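Local structure of galactose mutarotase related enzyme (Lactobacillus acidophilus, 3DCD) at residues W35-I41 with K245-Y249; K156-D162 with S191-D197. The protein is of unconfirmed function but belongs to the aldose 1-epimerase (galactose mutarotase) family, and so probably binds carbohydrate and may act as an isomerase. All coordinates share one frame. Residue numbers count along the deposited sequence, not the author numbering.

Contact 1: residues W35-I41 with K245-Y249; sequences WQANPEI and KTDNY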
ATOM      1  N   TRP A  35      -3.801  11.275   4.251  1.00 15.68           N
ATOM      2  CA  TRP A  35      -3.347  12.296   3.304  1.00 16.06           C
ATOM      3  C   TRP A  35      -4.468  12.657   2.325  1.00 16.37           C
ATOM      4  O   TRP A  35      -5.133  11.770   1.777  1.00 16.22           O
ATOM      5  CB  TRP A  35      -2.117  11.777   2.565  1.00 16.04           C
ATOM      6  CG  TRP A  35      -1.675  12.587   1.358  1.00 16.35           C
ATOM      7  CD1 TRP A  35      -1.746  12.204   0.046  1.00 16.20           C
ATOM      8  CD2 TRP A  35      -1.075  13.882   1.361  1.00 16.28           C
ATOM      9  NE1 TRP A  35      -1.220  13.182  -0.769  1.00 15.79           N
ATOM     10  CE2 TRP A  35      -0.800  14.222   0.015  1.00 17.62           C
ATOM     11  CE3 TRP A  35      -0.730  14.786   2.367  1.00 17.46           C
ATOM     12  CZ2 TRP A  35      -0.216  15.434  -0.345  1.00 15.88           C
ATOM     13  CZ3 TRP A  35      -0.153  16.003   1.998  1.00 16.17           C
ATOM     14  CH2 TRP A  35       0.101  16.304   0.658  1.00 15.91           C
ATOM     15  N   GLN A  36      -4.685  13.962   2.122  1.00 15.96           N
ATOM     16  CA  GLN A  36      -5.859  14.431   1.372  1.00 15.83           C
ATOM     17  C   GLN A  36      -5.584  14.730  -0.098  1.00 16.26           C
ATOM     18  O   GLN A  36      -6.340  15.462  -0.746  1.00 15.67           O
ATOM     19  CB  GLN A  36      -6.525  15.612   2.089  1.00 16.10           C
ATOM     20  CG  GLN A  36      -7.225  15.157   3.369  1.00 16.23           C
ATOM     21  CD  GLN A  36      -8.262  14.076   3.070  1.00 16.52           C
ATOM     22  OE1 GLN A  36      -9.195  14.307   2.293  1.00 16.63           O
ATOM     23  NE2 GLN A  36      -8.091  12.886   3.664  1.00 15.64           N
ATOM     24  N   ALA A  37      -4.496  14.146  -0.614  1.00 16.23           N
ATOM     25  CA  ALA A  37      -4.256  14.075  -2.052  1.00 16.57           C
ATOM     26  C   ALA A  37      -4.037  15.452  -2.710  1.00 17.34           C
ATOM     27  O   ALA A  37      -4.510  15.691  -3.820  1.00 17.40           O
ATOM     28  CB  ALA A  37      -5.404  13.338  -2.736  1.00 16.53           C
ATOM     29  N   ASN A  38      -3.309  16.340  -2.034  1.00 17.22           N
ATOM     30  CA  ASN A  38      -2.954  17.646  -2.606  1.00 17.53           C
ATOM     31  C   ASN A  38      -2.254  17.435  -3.965  1.00 17.96           C
ATOM     32  O   ASN A  38      -1.145  16.908  -3.998  1.00 17.87           O
ATOM     33  CB  ASN A  38      -2.031  18.358  -1.612  1.00 17.18           C
ATOM     34  CG  ASN A  38      -1.663  19.763  -2.034  1.00 17.52           C
ATOM     35  OD1 ASN A  38      -1.928  20.184  -3.156  1.00 14.62           O
ATOM     36  ND2 ASN A  38      -1.029  20.492  -1.121  1.00 16.26           N
ATOM     37  N   PRO A  39      -2.891  17.849  -5.088  1.00 18.86           N
ATOM     38  CA  PRO A  39      -2.319  17.529  -6.405  1.00 19.23           C
ATOM     39  C   PRO A  39      -1.005  18.247  -6.705  1.00 19.61           C
ATOM     40  O   PRO A  39      -0.339  17.906  -7.682  1.00 19.69           O
ATOM     41  CB  PRO A  39      -3.401  18.015  -7.392  1.00 19.35           C
ATOM     42  CG  PRO A  39      -4.145  19.071  -6.651  1.00 20.14           C
ATOM     43  CD  PRO A  39      -4.157  18.605  -5.213  1.00 18.59           C
ATOM     44  N   GLU A  40      -0.665  19.248  -5.889  1.00 19.58           N
ATOM     45  CA  GLU A  40       0.598  19.965  -5.991  1.00 19.74           C
ATOM     46  C   GLU A  40       1.758  19.098  -5.541  1.00 19.82           C
ATOM     47  O   GLU A  40       2.908  19.359  -5.891  1.00 19.63           O
ATOM     48  CB  GLU A  40       0.540  21.261  -5.165  1.00 19.82           C
ATOM     49  CG  GLU A  40      -0.484  22.269  -5.706  1.00 22.31           C
ATOM     50  CD  GLU A  40       0.034  23.079  -6.895  1.00 24.58           C
ATOM     51  OE1 GLU A  40       1.200  22.906  -7.296  1.00 23.62           O
ATOM     52  OE2 GLU A  40      -0.737  23.902  -7.425  1.00 27.34           O
ATOM     53  N   ILE A  41       1.447  18.055  -4.766  1.00 18.97           N
ATOM     54  CA  ILE A  41       2.466  17.187  -4.175  1.00 18.24           C
ATOM     55  C   ILE A  41       2.308  15.744  -4.662  1.00 17.90           C
ATOM     56  O   ILE A  41       3.238  15.151  -5.250  1.00 18.10           O
ATOM     57  CB  ILE A  41       2.365  17.191  -2.620  1.00 18.21           C
ATOM     58  CG1 ILE A  41       2.438  18.618  -2.045  1.00 17.80           C
ATOM     59  CG2 ILE A  41       3.415  16.263  -1.997  1.00 18.04           C
ATOM     60  CD1 ILE A  41       3.781  19.330  -2.242  1.00 17.32           C
ATOM     61  N   LYS A 245       9.439  17.840  -4.167  1.00 19.82           N
ATOM     62  CA  LYS A 245       8.341  18.606  -3.560  1.00 20.02           C
ATOM     63  C   LYS A 245       7.791  17.829  -2.372  1.00 19.85           C
ATOM     64  O   LYS A 245       7.233  16.761  -2.551  1.00 21.86           O
ATOM     65  CB  LYS A 245       7.228  18.878  -4.567  1.00 20.07           C
ATOM     66  CG  LYS A 245       7.606  19.843  -5.668  1.00 21.45           C
ATOM     67  CD  LYS A 245       6.458  19.949  -6.661  1.00 25.44           C
ATOM     68  CE  LYS A 245       6.551  21.234  -7.464  1.00 26.98           C
ATOM     69  NZ  LYS A 245       5.551  21.263  -8.570  1.00 29.34           N
ATOM     70  N   THR A 246       7.965  18.344  -1.162  1.00 18.80           N
ATOM     71  CA  THR A 246       7.640  17.565   0.034  1.00 17.51           C
ATOM     72  C   THR A 246       6.397  18.083   0.749  1.00 17.10           C
ATOM     73  O   THR A 246       6.012  19.237   0.588  1.00 16.24           O
ATOM     74  CB  THR A 246       8.825  17.563   1.018  1.00 18.14           C
ATOM     75  OG1 THR A 246       9.053  18.903   1.500  1.00 16.48           O
ATOM     76  CG2 THR A 246      10.089  17.034   0.329  1.00 17.24           C
ATOM     77  N   ASP A 247       5.776  17.219   1.544  1.00 16.40           N
ATOM     78  CA  ASP A 247       4.710  17.652   2.435  1.00 16.06           C
ATOM     79  C   ASP A 247       4.629  16.695   3.629  1.00 15.92           C
ATOM     80  O   ASP A 247       5.370  15.698   3.711  1.00 15.35           O
ATOM     81  CB  ASP A 247       3.364  17.729   1.691  1.00 15.87           C
ATOM     82  CG  ASP A 247       2.426  18.788   2.267  1.00 15.94           C
ATOM     83  OD1 ASP A 247       2.500  19.103   3.481  1.00 16.73           O
ATOM     84  OD2 ASP A 247       1.628  19.321   1.483  1.00 18.24           O
ATOM     85  N   ASN A 248       3.719  16.996   4.547  1.00 16.16           N
ATOM     86  CA  ASN A 248       3.712  16.356   5.856  1.00 15.88           C
ATOM     87  C   ASN A 248       2.830  15.107   5.883  1.00 15.56           C
ATOM     88  O   ASN A 248       1.739  15.082   6.480  1.00 14.58           O
ATOM     89  CB  ASN A 248       3.340  17.377   6.934  1.00 16.16           C
ATOM     90  CG  ASN A 248       4.325  18.535   6.987  1.00 17.82           C
ATOM     91  OD1 ASN A 248       5.536  18.327   7.009  1.00 18.48           O
ATOM     92  ND2 ASN A 248       3.809  19.759   6.965  1.00 19.64           N
ATOM     93  N   TYR A 249       3.329  14.071   5.212  1.00 14.88           N
ATOM     94  CA  TYR A 249       2.687  12.757   5.202  1.00 14.59           C
ATOM     95  C   TYR A 249       3.754  11.727   4.894  1.00 14.18           C
ATOM     96  O   TYR A 249       4.861  12.061   4.459  1.00 13.62           O
ATOM     97  CB  TYR A 249       1.567  12.671   4.141  1.00 14.35           C
ATOM     98  CG  TYR A 249       2.122  12.455   2.738  1.00 15.42           C
ATOM     99  CD1 TYR A 249       2.585  13.534   1.980  1.00 14.81           C
ATOM    100  CD2 TYR A 249       2.197  11.178   2.179  1.00 15.72           C
ATOM    101  CE1 TYR A 249       3.090  13.344   0.697  1.00 14.77           C
ATOM    102  CE2 TYR A 249       2.725  10.973   0.887  1.00 14.97           C
ATOM    103  CZ  TYR A 249       3.177  12.061   0.165  1.00 15.73           C
ATOM    104  OH  TYR A 249       3.698  11.880  -1.106  1.00 15.72           O
TER
HETATM  105  O   HOH W   1      -0.862  19.820   1.504  1.00 18.20           O
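I41, W35 and Y249 bury the most surface here. The five-membered ring of W35 stacks face-to-face on the Y249 ring. The centroids are 4.2 Å apart and the planes meet at 25°. The closest atoms are W35 CE3 and Y249 CD1, at 3.6 Å. W35 NE1 is hydrogen-bonded to W42 O. I41 meets the edge of the Y249 ring, with I41 CG2 4.0 Å from Y249 CE1. I41 CD1 lies 3.6 Å from T246 O. Both segments are loops of the beta-rich galactose mutarotase fold. The 245-249 loop leads into strand 249-256, which Y249 begins. An Asx turn shapes the other loop: E40 N donates to N38 OD1 at 3.2 Å. A water joins N38 to D247, accepting from N38 ND2 at 2.7 Å and donating to D247 OD2 at 2.5 Å. D247 OD2 also sits at the edge of the W35 ring, 3.5 Å from W35 CH2. Farther out, K245 CD lies 3.7 Å from E40 O.

Contact 2: residues K156-D162 with S191-D197; sequences KEDFYFD and SLIALSD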
ATOM      1  N   LYS A 156       7.600  17.598  10.858  1.00 18.19           N
ATOM      2  CA  LYS A 156       7.883  16.267  10.286  1.00 17.10           C
ATOM      3  C   LYS A 156       9.018  15.527  11.002  1.00 16.68           C
ATOM      4  O   LYS A 156       8.937  14.318  11.189  1.00 15.47           O
ATOM      5  CB  LYS A 156       8.189  16.365   8.788  1.00 17.31           C
ATOM      6  CG  LYS A 156       8.683  15.045   8.158  1.00 17.59           C
ATOM      7  CD  LYS A 156       8.959  15.188   6.647  1.00 16.01           C
ATOM      8  CE  LYS A 156       7.708  15.531   5.864  1.00 15.01           C
ATOM      9  NZ  LYS A 156       8.062  15.628   4.409  1.00 16.37           N
ATOM     10  N   GLU A 157      10.064  16.250  11.412  1.00 15.98           N
ATOM     11  CA  GLU A 157      11.223  15.595  12.046  1.00 16.43           C
ATOM     12  C   GLU A 157      10.980  15.177  13.498  1.00 16.31           C
ATOM     13  O   GLU A 157      11.875  14.597  14.155  1.00 15.94           O
ATOM     14  CB  GLU A 157      12.475  16.471  11.933  1.00 16.56           C
ATOM     15  CG  GLU A 157      12.884  16.694  10.483  1.00 18.33           C
ATOM     16  CD  GLU A 157      14.338  17.039  10.356  1.00 21.93           C
ATOM     17  OE1 GLU A 157      15.181  16.180  10.674  1.00 21.69           O
ATOM     18  OE2 GLU A 157      14.623  18.176   9.917  1.00 25.16           O
ATOM     19  N   ASP A 158       9.782  15.483  14.004  1.00 15.71           N
ATOM     20  CA  ASP A 158       9.365  14.961  15.318  1.00 15.77           C
ATOM     21  C   ASP A 158       8.711  13.591  15.180  1.00 15.73           C
ATOM     22  O   ASP A 158       8.387  12.976  16.197  1.00 15.03           O
ATOM     23  CB  ASP A 158       8.370  15.889  16.020  1.00 15.54           C
ATOM     24  CG  ASP A 158       8.928  17.266  16.283  1.00 17.46           C
ATOM     25  OD1 ASP A 158      10.140  17.394  16.607  1.00 16.38           O
ATOM     26  OD2 ASP A 158       8.123  18.217  16.215  1.00 18.25           O
ATOM     27  N   PHE A 159       8.507  13.135  13.935  1.00 14.80           N
ATOM     28  CA  PHE A 159       7.881  11.843  13.686  1.00 15.28           C
ATOM     29  C   PHE A 159       8.901  10.805  13.296  1.00 15.33           C
ATOM     30  O   PHE A 159       9.999  11.125  12.833  1.00 15.07           O
ATOM     31  CB  PHE A 159       6.789  11.956  12.605  1.00 15.42           C
ATOM     32  CG  PHE A 159       5.641  12.819  13.028  1.00 15.73           C
ATOM     33  CD1 PHE A 159       5.716  14.212  12.898  1.00 16.43           C
ATOM     34  CD2 PHE A 159       4.497  12.255  13.588  1.00 16.28           C
ATOM     35  CE1 PHE A 159       4.672  15.034  13.319  1.00 17.73           C
ATOM     36  CE2 PHE A 159       3.442  13.082  14.017  1.00 17.67           C
ATOM     37  CZ  PHE A 159       3.532  14.460  13.873  1.00 17.46           C
ATOM     38  N   TYR A 160       8.538   9.548  13.482  1.00 15.52           N
ATOM     39  CA  TYR A 160       9.445   8.469  13.145  1.00 15.87           C
ATOM     40  C   TYR A 160       8.633   7.221  12.890  1.00 16.28           C
ATOM     41  O   TYR A 160       7.454   7.157  13.259  1.00 15.96           O
ATOM     42  CB  TYR A 160      10.454   8.242  14.287  1.00 15.62           C
ATOM     43  CG  TYR A 160       9.842   7.890  15.632  1.00 16.31           C
ATOM     44  CD1 TYR A 160       9.561   8.878  16.577  1.00 16.94           C
ATOM     45  CD2 TYR A 160       9.582   6.555  15.972  1.00 17.26           C
ATOM     46  CE1 TYR A 160       9.007   8.542  17.843  1.00 18.39           C
ATOM     47  CE2 TYR A 160       9.033   6.210  17.228  1.00 18.63           C
ATOM     48  CZ  TYR A 160       8.744   7.201  18.145  1.00 19.12           C
ATOM     49  OH  TYR A 160       8.211   6.838  19.373  1.00 19.06           O
ATOM     50  N   PHE A 161       9.269   6.243  12.258  1.00 16.53           N
ATOM     51  CA  PHE A 161       8.703   4.893  12.192  1.00 18.08           C
ATOM     52  C   PHE A 161       9.597   3.897  12.907  1.00 19.24           C
ATOM     53  O   PHE A 161      10.818   4.076  13.018  1.00 18.13           O
ATOM     54  CB  PHE A 161       8.322   4.454  10.763  1.00 17.87           C
ATOM     55  CG  PHE A 161       9.494   4.245   9.827  1.00 18.94           C
ATOM     56  CD1 PHE A 161      10.025   2.977   9.635  1.00 20.67           C
ATOM     57  CD2 PHE A 161      10.048   5.320   9.125  1.00 20.58           C
ATOM     58  CE1 PHE A 161      11.085   2.767   8.768  1.00 21.00           C
ATOM     59  CE2 PHE A 161      11.122   5.129   8.259  1.00 18.96           C
ATOM     60  CZ  PHE A 161      11.642   3.845   8.080  1.00 19.58           C
ATOM     61  N   ASP A 162       8.944   2.881  13.446  1.00 20.79           N
ATOM     62  CA  ASP A 162       9.579   1.879  14.246  1.00 23.43           C
ATOM     63  C   ASP A 162       9.011   0.534  13.827  1.00 24.61           C
ATOM     64  O   ASP A 162       7.803   0.349  13.778  1.00 24.64           O
ATOM     65  CB  ASP A 162       9.282   2.135  15.723  1.00 24.37           C
ATOM     66  CG  ASP A 162      10.295   1.499  16.630  1.00 28.06           C
ATOM     67  OD1 ASP A 162      11.371   1.074  16.145  1.00 32.23           O
ATOM     68  OD2 ASP A 162      10.024   1.420  17.843  1.00 33.51           O
ATOM     69  N   SER A 191      15.822  -0.226  15.414  1.00 18.72           N
ATOM     70  CA  SER A 191      15.380   0.907  16.223  1.00 18.65           C
ATOM     71  C   SER A 191      14.704   1.935  15.325  1.00 18.09           C
ATOM     72  O   SER A 191      14.653   1.752  14.113  1.00 17.46           O
ATOM     73  CB  SER A 191      16.527   1.511  17.041  1.00 19.74           C
ATOM     74  OG  SER A 191      17.476   2.186  16.225  1.00 22.63           O
ATOM     75  N   LEU A 192      14.178   3.006  15.918  1.00 17.29           N
ATOM     76  CA  LEU A 192      13.369   3.974  15.168  1.00 17.57           C
ATOM     77  C   LEU A 192      14.168   4.673  14.072  1.00 16.91           C
ATOM     78  O   LEU A 192      15.395   4.848  14.178  1.00 15.80           O
ATOM     79  CB  LEU A 192      12.729   5.012  16.110  1.00 17.01           C
ATOM     80  CG  LEU A 192      13.635   6.100  16.721  1.00 16.73           C
ATOM     81  CD1 LEU A 192      13.763   7.346  15.819  1.00 17.36           C
ATOM     82  CD2 LEU A 192      13.088   6.491  18.067  1.00 19.94           C
ATOM     83  N   ILE A 193      13.462   5.071  13.024  1.00 16.52           N
ATOM     84  CA  ILE A 193      14.058   5.905  11.969  1.00 16.49           C
ATOM     85  C   ILE A 193      13.208   7.174  11.858  1.00 15.84           C
ATOM     86  O   ILE A 193      12.017   7.084  11.595  1.00 15.83           O
ATOM     87  CB  ILE A 193      14.084   5.135  10.625  1.00 16.15           C
ATOM     88  CG1 ILE A 193      15.041   3.936  10.724  1.00 16.09           C
ATOM     89  CG2 ILE A 193      14.455   6.059   9.463  1.00 16.78           C
ATOM     90  CD1 ILE A 193      14.865   2.914   9.604  1.00 15.15           C
ATOM     91  N   ALA A 194      13.812   8.343  12.070  1.00 15.71           N
ATOM     92  CA  ALA A 194      13.055   9.617  12.029  1.00 15.22           C
ATOM     93  C   ALA A 194      12.741  10.044  10.604  1.00 15.68           C
ATOM     94  O   ALA A 194      13.502   9.761   9.668  1.00 15.51           O
ATOM     95  CB  ALA A 194      13.812  10.709  12.753  1.00 15.29           C
ATOM     96  N   LEU A 195      11.603  10.709  10.430  1.00 14.85           N
ATOM     97  CA  LEU A 195      11.220  11.205   9.116  1.00 15.02           C
ATOM     98  C   LEU A 195      11.865  12.564   8.873  1.00 15.02           C
ATOM     99  O   LEU A 195      12.228  13.280   9.811  1.00 14.45           O
ATOM    100  CB  LEU A 195       9.688  11.298   8.978  1.00 15.17           C
ATOM    101  CG  LEU A 195       8.891   9.998   9.159  1.00 16.72           C
ATOM    102  CD1 LEU A 195       7.400  10.289   8.973  1.00 17.14           C
ATOM    103  CD2 LEU A 195       9.361   8.945   8.147  1.00 14.61           C
ATOM    104  N   SER A 196      12.050  12.887   7.599  1.00 15.59           N
ATOM    105  CA  SER A 196      12.614  14.153   7.185  1.00 16.43           C
ATOM    106  C   SER A 196      12.350  14.319   5.699  1.00 16.58           C
ATOM    107  O   SER A 196      12.052  13.350   5.008  1.00 16.47           O
ATOM    108  CB  SER A 196      14.124  14.168   7.430  1.00 16.50           C
ATOM    109  OG  SER A 196      14.798  13.349   6.468  1.00 17.52           O
ATOM    110  N   ASP A 197      12.469  15.549   5.216  1.00 16.42           N
ATOM    111  CA  ASP A 197      12.328  15.836   3.795  1.00 17.34           C
ATOM    112  C   ASP A 197      13.354  15.046   2.950  1.00 17.81           C
ATOM    113  O   ASP A 197      13.009  14.511   1.886  1.00 17.11           O
ATOM    114  CB  ASP A 197      12.486  17.343   3.553  1.00 17.71           C
ATOM    115  CG  ASP A 197      11.236  18.153   3.958  1.00 18.15           C
ATOM    116  OD1 ASP A 197      10.124  17.574   4.073  1.00 19.33           O
ATOM    117  OD2 ASP A 197      11.376  19.377   4.154  1.00 18.38           O
TER
HETATM  118  O   HOH W   2       9.549  13.317   3.539  1.00 14.63           O
HETATM  119  O   HOH W   3      14.646  13.737  11.068  1.00 14.06           O
HETATM  120  O   HOH W   4      12.819  17.637   7.111  1.00 17.39           O
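A salt bridge joins K156 NZ to D197 OD1 at 2.9 Å. K156 NZ is also hydrogen-bonded to D247 O and to a water, which donates to S196 O. Three backbone hydrogen bonds follow: L195 N to F159 O at 2.9 Å, F161 N to I193 O at 2.9 Å, and I193 N to F161 O at 2.8 Å. F161 and I193 thus form an antiparallel hydrogen-bonded pair, Y160 and A194 the adjoining non-hydrogen-bonded one. This ladder adds the short strand 193-194 to the edge of a large antiparallel sheet, where strand 159-164 also pairs with strand 214-220. F161 and I193 share one face of the sheet. I193 CB lies over the F161 ring, 4.0 Å from its centroid, in a CH-pi contact. L195 CD2 meets the ring edge, 3.8 Å from F161 CD2. On the face carrying Y160 and A194, L192 CD2 sits 4.1 Å from the centroid of the Y160 ring, also CH-pi. Y160 OH is hydrogen-bonded to D221 OD1.

How the contacts relate
The centres of the two contacts are about 17 Å apart. Along the chain the order is 35-41, 156-162, 191-197, 245-249, so contact 2 falls wholly between the two halves of contact 1. Contact 1 joins two loops, one of which runs into strand 249-256. Contact 2 is the edge of another sheet, the large antiparallel one. They nevertheless touch. K156 NZ lies 2.8 Å from D247 O, a probable hydrogen bond, and K156 CE packs 3.7 Å from N248 OD1. K156 thus touches both D197, in the loop after edge strand 193-194, and the loop before strand 249-256.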